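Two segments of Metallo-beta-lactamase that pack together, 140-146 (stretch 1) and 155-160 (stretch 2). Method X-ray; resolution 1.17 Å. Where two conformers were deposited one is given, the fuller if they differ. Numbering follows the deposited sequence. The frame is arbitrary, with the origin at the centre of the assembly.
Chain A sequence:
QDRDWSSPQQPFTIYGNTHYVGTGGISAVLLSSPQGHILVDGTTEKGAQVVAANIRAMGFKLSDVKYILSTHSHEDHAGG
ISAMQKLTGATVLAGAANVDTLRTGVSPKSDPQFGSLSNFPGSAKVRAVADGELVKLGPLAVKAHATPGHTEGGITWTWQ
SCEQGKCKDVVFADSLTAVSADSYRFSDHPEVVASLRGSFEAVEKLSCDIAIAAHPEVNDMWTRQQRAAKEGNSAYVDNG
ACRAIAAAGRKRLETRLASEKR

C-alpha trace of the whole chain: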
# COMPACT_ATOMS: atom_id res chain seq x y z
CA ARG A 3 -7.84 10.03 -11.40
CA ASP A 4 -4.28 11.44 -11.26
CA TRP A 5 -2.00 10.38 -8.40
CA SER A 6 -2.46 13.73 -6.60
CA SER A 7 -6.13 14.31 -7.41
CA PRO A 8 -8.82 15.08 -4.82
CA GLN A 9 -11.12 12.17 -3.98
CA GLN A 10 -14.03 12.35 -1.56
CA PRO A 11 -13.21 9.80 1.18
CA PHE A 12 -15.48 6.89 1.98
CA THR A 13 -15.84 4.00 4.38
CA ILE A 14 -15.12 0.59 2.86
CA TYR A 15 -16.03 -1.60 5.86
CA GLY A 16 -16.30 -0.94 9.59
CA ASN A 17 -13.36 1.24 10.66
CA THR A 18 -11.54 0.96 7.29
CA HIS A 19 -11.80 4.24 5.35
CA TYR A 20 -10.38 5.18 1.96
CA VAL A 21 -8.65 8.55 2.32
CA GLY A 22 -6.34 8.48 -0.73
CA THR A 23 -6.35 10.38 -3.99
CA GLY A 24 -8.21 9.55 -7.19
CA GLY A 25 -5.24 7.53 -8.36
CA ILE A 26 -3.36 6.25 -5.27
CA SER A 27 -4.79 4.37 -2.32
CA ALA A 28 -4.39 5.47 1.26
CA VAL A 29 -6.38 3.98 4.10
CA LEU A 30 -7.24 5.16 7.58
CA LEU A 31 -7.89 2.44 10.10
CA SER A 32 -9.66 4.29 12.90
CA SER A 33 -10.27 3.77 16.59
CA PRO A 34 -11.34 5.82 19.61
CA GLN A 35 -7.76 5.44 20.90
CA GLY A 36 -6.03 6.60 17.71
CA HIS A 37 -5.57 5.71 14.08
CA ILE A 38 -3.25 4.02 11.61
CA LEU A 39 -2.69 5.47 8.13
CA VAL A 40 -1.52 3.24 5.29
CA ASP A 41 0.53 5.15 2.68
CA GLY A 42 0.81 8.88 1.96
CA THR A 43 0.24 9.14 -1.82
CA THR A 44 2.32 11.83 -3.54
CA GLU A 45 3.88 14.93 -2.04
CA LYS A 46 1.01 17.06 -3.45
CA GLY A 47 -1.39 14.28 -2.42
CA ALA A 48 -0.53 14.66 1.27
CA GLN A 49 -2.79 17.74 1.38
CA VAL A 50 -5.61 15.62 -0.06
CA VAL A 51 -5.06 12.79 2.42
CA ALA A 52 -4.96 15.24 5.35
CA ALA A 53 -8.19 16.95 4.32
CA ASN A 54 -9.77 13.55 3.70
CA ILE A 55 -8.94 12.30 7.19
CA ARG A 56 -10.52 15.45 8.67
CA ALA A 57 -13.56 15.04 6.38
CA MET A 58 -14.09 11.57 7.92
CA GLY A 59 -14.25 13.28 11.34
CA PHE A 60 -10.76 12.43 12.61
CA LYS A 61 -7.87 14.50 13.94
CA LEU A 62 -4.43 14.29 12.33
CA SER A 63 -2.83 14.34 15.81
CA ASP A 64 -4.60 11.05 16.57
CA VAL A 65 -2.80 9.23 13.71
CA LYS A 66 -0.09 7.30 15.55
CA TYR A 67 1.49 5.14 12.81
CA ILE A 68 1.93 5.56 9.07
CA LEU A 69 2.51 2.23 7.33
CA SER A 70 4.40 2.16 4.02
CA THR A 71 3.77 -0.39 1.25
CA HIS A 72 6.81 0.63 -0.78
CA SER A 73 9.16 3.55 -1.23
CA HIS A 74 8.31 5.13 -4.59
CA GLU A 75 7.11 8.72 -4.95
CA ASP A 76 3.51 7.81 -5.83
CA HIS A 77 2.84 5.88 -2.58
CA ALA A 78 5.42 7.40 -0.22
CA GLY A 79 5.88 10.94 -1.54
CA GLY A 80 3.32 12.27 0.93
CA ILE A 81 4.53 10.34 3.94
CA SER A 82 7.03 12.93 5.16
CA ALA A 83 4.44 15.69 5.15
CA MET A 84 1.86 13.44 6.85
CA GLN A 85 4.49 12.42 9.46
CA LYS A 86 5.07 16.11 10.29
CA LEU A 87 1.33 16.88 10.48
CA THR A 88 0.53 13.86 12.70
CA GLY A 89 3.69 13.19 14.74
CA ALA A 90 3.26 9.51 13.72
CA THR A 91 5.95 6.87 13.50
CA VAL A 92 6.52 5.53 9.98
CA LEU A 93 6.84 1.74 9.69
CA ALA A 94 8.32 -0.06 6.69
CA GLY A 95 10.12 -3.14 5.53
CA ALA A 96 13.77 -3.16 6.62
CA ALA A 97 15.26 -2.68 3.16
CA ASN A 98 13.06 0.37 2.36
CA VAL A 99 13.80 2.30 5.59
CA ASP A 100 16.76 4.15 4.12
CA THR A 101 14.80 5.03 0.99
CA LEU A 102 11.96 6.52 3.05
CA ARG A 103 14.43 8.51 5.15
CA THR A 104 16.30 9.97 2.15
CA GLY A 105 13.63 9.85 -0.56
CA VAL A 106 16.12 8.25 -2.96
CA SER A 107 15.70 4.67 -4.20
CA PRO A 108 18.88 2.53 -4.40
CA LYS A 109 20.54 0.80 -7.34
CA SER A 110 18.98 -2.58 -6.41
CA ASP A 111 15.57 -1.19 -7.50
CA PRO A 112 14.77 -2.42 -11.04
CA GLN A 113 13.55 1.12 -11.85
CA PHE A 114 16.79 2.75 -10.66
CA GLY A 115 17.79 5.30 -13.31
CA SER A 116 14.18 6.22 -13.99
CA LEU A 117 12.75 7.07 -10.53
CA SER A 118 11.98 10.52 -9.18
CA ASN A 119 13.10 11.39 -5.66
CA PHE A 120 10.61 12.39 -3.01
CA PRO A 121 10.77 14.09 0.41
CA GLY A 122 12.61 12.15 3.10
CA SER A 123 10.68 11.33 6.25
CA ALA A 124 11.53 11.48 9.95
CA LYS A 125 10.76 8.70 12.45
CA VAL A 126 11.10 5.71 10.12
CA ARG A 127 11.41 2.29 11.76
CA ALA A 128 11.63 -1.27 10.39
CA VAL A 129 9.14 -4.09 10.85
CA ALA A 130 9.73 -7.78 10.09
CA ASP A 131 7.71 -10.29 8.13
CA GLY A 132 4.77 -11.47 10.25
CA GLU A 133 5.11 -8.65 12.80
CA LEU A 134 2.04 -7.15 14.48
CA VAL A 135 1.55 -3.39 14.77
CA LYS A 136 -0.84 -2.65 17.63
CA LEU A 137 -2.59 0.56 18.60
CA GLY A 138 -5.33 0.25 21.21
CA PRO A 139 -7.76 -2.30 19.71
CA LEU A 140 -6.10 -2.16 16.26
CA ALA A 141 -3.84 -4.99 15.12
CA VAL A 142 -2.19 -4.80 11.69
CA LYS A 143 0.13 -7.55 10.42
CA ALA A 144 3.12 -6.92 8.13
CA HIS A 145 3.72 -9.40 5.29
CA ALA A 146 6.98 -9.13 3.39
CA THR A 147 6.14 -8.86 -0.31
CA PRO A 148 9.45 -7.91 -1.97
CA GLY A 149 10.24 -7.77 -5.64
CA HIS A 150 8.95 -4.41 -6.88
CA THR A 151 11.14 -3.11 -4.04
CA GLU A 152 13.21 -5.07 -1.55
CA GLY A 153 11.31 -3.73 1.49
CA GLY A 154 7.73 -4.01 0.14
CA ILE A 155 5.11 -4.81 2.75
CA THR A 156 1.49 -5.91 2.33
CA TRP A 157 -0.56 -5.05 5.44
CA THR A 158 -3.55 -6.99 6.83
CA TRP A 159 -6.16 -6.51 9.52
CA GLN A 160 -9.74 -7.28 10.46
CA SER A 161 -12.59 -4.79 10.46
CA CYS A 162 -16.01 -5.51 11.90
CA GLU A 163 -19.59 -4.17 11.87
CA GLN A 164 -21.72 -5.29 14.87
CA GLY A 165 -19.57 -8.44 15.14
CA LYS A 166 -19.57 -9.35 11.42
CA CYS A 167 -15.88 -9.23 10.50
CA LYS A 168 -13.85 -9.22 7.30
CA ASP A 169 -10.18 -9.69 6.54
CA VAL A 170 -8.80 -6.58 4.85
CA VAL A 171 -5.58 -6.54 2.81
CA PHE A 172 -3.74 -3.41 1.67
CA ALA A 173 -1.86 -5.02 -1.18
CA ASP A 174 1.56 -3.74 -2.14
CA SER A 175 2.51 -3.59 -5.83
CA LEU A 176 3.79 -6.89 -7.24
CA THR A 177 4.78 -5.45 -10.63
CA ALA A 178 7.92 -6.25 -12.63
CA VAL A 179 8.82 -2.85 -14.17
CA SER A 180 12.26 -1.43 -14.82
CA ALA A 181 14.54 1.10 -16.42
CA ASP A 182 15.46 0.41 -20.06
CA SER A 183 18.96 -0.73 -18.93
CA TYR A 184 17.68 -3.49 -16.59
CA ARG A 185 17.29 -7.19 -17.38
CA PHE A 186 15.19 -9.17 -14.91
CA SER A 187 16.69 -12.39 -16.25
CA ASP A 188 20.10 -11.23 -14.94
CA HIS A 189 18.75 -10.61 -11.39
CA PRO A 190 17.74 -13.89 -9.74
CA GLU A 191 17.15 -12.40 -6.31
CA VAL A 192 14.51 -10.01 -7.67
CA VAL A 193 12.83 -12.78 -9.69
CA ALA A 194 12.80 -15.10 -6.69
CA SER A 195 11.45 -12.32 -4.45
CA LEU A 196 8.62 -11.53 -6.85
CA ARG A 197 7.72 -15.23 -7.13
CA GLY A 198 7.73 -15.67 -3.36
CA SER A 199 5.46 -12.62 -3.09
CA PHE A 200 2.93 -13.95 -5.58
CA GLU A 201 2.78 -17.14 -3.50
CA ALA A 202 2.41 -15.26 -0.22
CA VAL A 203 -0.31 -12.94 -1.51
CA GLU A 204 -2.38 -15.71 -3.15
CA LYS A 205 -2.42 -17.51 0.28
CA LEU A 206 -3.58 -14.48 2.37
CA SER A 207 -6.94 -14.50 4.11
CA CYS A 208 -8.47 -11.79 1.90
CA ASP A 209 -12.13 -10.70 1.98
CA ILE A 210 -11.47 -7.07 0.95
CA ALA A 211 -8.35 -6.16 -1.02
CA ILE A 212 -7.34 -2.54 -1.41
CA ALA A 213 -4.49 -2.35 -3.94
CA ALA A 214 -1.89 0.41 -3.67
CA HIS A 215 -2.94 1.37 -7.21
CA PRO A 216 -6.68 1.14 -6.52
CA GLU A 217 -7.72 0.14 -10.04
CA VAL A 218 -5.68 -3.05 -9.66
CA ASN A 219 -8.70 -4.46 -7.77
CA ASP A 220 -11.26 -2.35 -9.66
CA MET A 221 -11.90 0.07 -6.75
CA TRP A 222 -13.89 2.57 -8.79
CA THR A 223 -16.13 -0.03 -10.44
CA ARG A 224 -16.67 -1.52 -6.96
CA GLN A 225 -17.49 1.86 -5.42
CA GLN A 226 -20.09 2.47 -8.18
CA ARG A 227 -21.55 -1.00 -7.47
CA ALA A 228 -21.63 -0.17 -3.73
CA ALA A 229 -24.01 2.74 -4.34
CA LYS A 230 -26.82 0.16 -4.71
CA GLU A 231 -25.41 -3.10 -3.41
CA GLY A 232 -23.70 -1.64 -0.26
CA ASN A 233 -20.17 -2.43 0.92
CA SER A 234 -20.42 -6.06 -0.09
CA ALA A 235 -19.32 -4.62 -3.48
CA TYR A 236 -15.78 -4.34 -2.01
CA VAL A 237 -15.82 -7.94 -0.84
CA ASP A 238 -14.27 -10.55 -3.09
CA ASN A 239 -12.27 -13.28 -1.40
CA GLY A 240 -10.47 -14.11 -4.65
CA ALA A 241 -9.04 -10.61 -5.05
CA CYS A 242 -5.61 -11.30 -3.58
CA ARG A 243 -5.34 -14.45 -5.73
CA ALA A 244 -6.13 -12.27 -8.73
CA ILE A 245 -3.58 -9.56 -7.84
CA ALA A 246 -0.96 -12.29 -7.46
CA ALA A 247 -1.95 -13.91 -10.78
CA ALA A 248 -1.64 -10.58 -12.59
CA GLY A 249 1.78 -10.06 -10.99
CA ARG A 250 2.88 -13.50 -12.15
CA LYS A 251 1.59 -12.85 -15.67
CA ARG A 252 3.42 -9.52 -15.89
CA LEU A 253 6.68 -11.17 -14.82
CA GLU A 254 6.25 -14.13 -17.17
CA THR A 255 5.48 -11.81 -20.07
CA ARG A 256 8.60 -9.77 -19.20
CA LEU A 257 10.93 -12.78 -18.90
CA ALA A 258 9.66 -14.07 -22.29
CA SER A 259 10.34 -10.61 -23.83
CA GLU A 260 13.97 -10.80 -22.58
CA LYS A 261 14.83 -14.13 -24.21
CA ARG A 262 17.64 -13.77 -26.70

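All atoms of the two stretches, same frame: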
# COMPACT_ATOMS: atom_id res chain seq x y z
N LEU A 140 -6.53 -1.89 17.62
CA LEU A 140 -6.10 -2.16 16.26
C LEU A 140 -4.92 -3.12 16.26
O LEU A 140 -4.00 -2.99 17.06
CB LEU A 140 -5.72 -0.86 15.57
CG LEU A 140 -6.79 0.22 15.56
CD1 LEU A 140 -6.29 1.44 14.79
CD2 LEU A 140 -8.10 -0.30 14.99
N ALA A 141 -4.91 -4.03 15.28
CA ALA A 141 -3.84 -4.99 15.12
C ALA A 141 -3.61 -5.24 13.63
O ALA A 141 -4.44 -5.87 12.97
CB ALA A 141 -4.19 -6.28 15.82
N VAL A 142 -2.51 -4.72 13.10
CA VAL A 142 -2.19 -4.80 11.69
C VAL A 142 -0.94 -5.67 11.53
O VAL A 142 0.08 -5.43 12.19
CB VAL A 142 -1.94 -3.41 11.09
CG1 VAL A 142 -1.49 -3.54 9.65
CG2 VAL A 142 -3.15 -2.52 11.21
N LYS A 143 -1.00 -6.66 10.64
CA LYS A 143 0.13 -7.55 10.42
C LYS A 143 0.89 -7.13 9.16
O LYS A 143 0.28 -6.77 8.15
CB LYS A 143 -0.34 -9.00 10.29
CG LYS A 143 0.76 -10.01 10.00
CD LYS A 143 0.32 -11.45 10.16
CE LYS A 143 -0.11 -11.80 11.57
NZ LYS A 143 -0.59 -13.20 11.63
N ALA A 144 2.22 -7.15 9.25
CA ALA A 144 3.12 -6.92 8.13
C ALA A 144 3.41 -8.24 7.44
O ALA A 144 3.79 -9.21 8.09
CB ALA A 144 4.40 -6.30 8.65
N HIS A 145 3.31 -8.26 6.12
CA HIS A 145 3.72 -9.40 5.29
C HIS A 145 4.75 -8.92 4.29
O HIS A 145 4.48 -8.06 3.47
CB HIS A 145 2.54 -10.01 4.53
CG HIS A 145 1.43 -10.43 5.43
ND1 HIS A 145 1.23 -11.74 5.79
CD2 HIS A 145 0.43 -9.71 5.97
CE1 HIS A 145 0.16 -11.80 6.56
NE2 HIS A 145 -0.35 -10.57 6.68
N ALA A 146 5.96 -9.48 4.36
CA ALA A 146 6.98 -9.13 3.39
C ALA A 146 6.52 -9.56 2.00
O ALA A 146 6.25 -10.74 1.75
CB ALA A 146 8.30 -9.76 3.74
N ILE A 155 5.94 -4.18 1.76
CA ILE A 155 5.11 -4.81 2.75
C ILE A 155 3.66 -4.69 2.31
O ILE A 155 3.18 -3.62 1.92
CB ILE A 155 5.27 -4.17 4.15
CG1 ILE A 155 6.71 -4.29 4.68
CG2 ILE A 155 4.26 -4.74 5.13
CD1 ILE A 155 7.14 -5.67 5.09
N THR A 156 2.94 -5.82 2.43
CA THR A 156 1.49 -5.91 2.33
C THR A 156 0.92 -6.03 3.75
O THR A 156 1.45 -6.79 4.56
CB THR A 156 1.12 -7.11 1.46
OG1 THR A 156 1.49 -6.83 0.11
CG2 THR A 156 -0.33 -7.50 1.50
N TRP A 157 -0.09 -5.23 4.07
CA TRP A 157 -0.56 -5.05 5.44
C TRP A 157 -1.95 -5.65 5.57
O TRP A 157 -2.79 -5.43 4.67
CB TRP A 157 -0.58 -3.56 5.79
CG TRP A 157 0.73 -2.86 5.67
CD1 TRP A 157 1.17 -2.20 4.56
CD2 TRP A 157 1.79 -2.76 6.63
NE1 TRP A 157 2.39 -1.63 4.78
CE2 TRP A 157 2.79 -1.96 6.04
CE3 TRP A 157 1.98 -3.21 7.94
CZ2 TRP A 157 3.96 -1.60 6.69
CZ3 TRP A 157 3.13 -2.84 8.60
CH2 TRP A 157 4.10 -2.06 7.97
N THR A 158 -2.24 -6.35 6.67
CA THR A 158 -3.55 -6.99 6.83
C THR A 158 -4.13 -6.73 8.22
O THR A 158 -3.42 -6.54 9.20
CB THR A 158 -3.48 -8.49 6.57
OG1 THR A 158 -2.63 -9.12 7.54
CG2 THR A 158 -2.95 -8.80 5.19
N TRP A 159 -5.46 -6.71 8.28
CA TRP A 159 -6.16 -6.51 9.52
C TRP A 159 -7.58 -7.02 9.38
O TRP A 159 -7.99 -7.49 8.32
CB TRP A 159 -6.12 -5.05 9.93
CG TRP A 159 -6.79 -4.12 8.96
CD1 TRP A 159 -8.11 -3.76 8.93
CD2 TRP A 159 -6.16 -3.40 7.89
NE1 TRP A 159 -8.34 -2.88 7.91
CE2 TRP A 159 -7.15 -2.63 7.26
CE3 TRP A 159 -4.85 -3.31 7.43
CZ2 TRP A 159 -6.86 -1.80 6.18
CZ3 TRP A 159 -4.55 -2.50 6.37
CH2 TRP A 159 -5.55 -1.74 5.76
N GLN A 160 -8.34 -6.93 10.47
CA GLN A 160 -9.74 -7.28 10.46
C GLN A 160 -10.56 -6.06 10.84
O GLN A 160 -10.20 -5.38 11.79
CB GLN A 160 -10.02 -8.41 11.44
CG GLN A 160 -9.27 -9.67 11.09
CD GLN A 160 -9.90 -10.93 11.64
OE1 GLN A 160 -10.93 -10.89 12.32
NE2 GLN A 160 -9.29 -12.05 11.32
O HOH W 1 -7.01 -6.65 13.01

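Residues 140-146 and 155-160 are neighbouring antiparallel strands of one sheet, their N-to-C directions 150° apart and their axes 4.6 Å apart at closest approach. The register sets Lys-143 opposite Thr-158 and His-145 opposite Thr-156 as hydrogen-bonded pairs, alternating with the non-hydrogen-bonded pairs Ala-144 with Trp-157 and Ala-146 with Ile-155. Each hydrogen-bonded pair closes a ring of two bonds. Lys-143 N donates to Thr-158 O at 2.8 Å, and Thr-158 N returns a bond to Lys-143 O at 3.0 Å; likewise His-145 N donates to Thr-156 O at 2.8 Å and Thr-156 N to His-145 O at 2.9 Å. The carbonyls also receive CA-H...O contacts, as from Trp-157 CA to Lys-143 O and from Val-142 CA to Thr-158 O, both 3.3 Å. Beyond the last direct bond the ladder continues through a water, which donates to Ala-141 O at 2.7 Å and accepts from Gln-160 N at 2.9 Å.

Side chains alternate between the two faces of the sheet. On the face of Lys-143, His-145, Thr-156 and Thr-158, the central contact is a diagonal one: His-145 NE2 and Thr-158 OG1 are hydrogen-bonded at 2.8 Å. With chi1 near -56° the imidazole reaches along the sheet past its direct partner, and the p rotamer of Thr-158 places its hydroxyl at the ring edge, near the ring plane. Both groups can donate or accept, so they are well matched as hydrogen-bond partners; both residues remain partly exposed. Lys-143 contributes the root of its side chain, its CB lying 3.6 Å from Thr-158 OG1, while its end leads away from the partner strand. The compact Thr-156 is buried beside His-145, and its OG1 is hydrogen-bonded to a residue flanking the stretches.

The other face is largely apolar. Ala-144 CB lies 3.7 Å from Trp-157 CZ3 and 3.9 Å from Ile-155 CG2, so its small methyl rests against both a large indole and a branched aliphatic chain. Val-142 CG1 similarly touches both tryptophans, at 3.9 Å from Trp-157 CE3 and 4.0 Å from Trp-159 CE3. The broad indoles thus extend the apolar contact along the strand, and each NE1 is hydrogen-bonded elsewhere in the structure, which allows these rings to be buried without an unsatisfied donor. At the far end the tip of Ile-155 comes nearer to stretch 1, its CD1 3.9 Å from Ala-146 CA. Together the two strands bury 483 Å², summed over both sides.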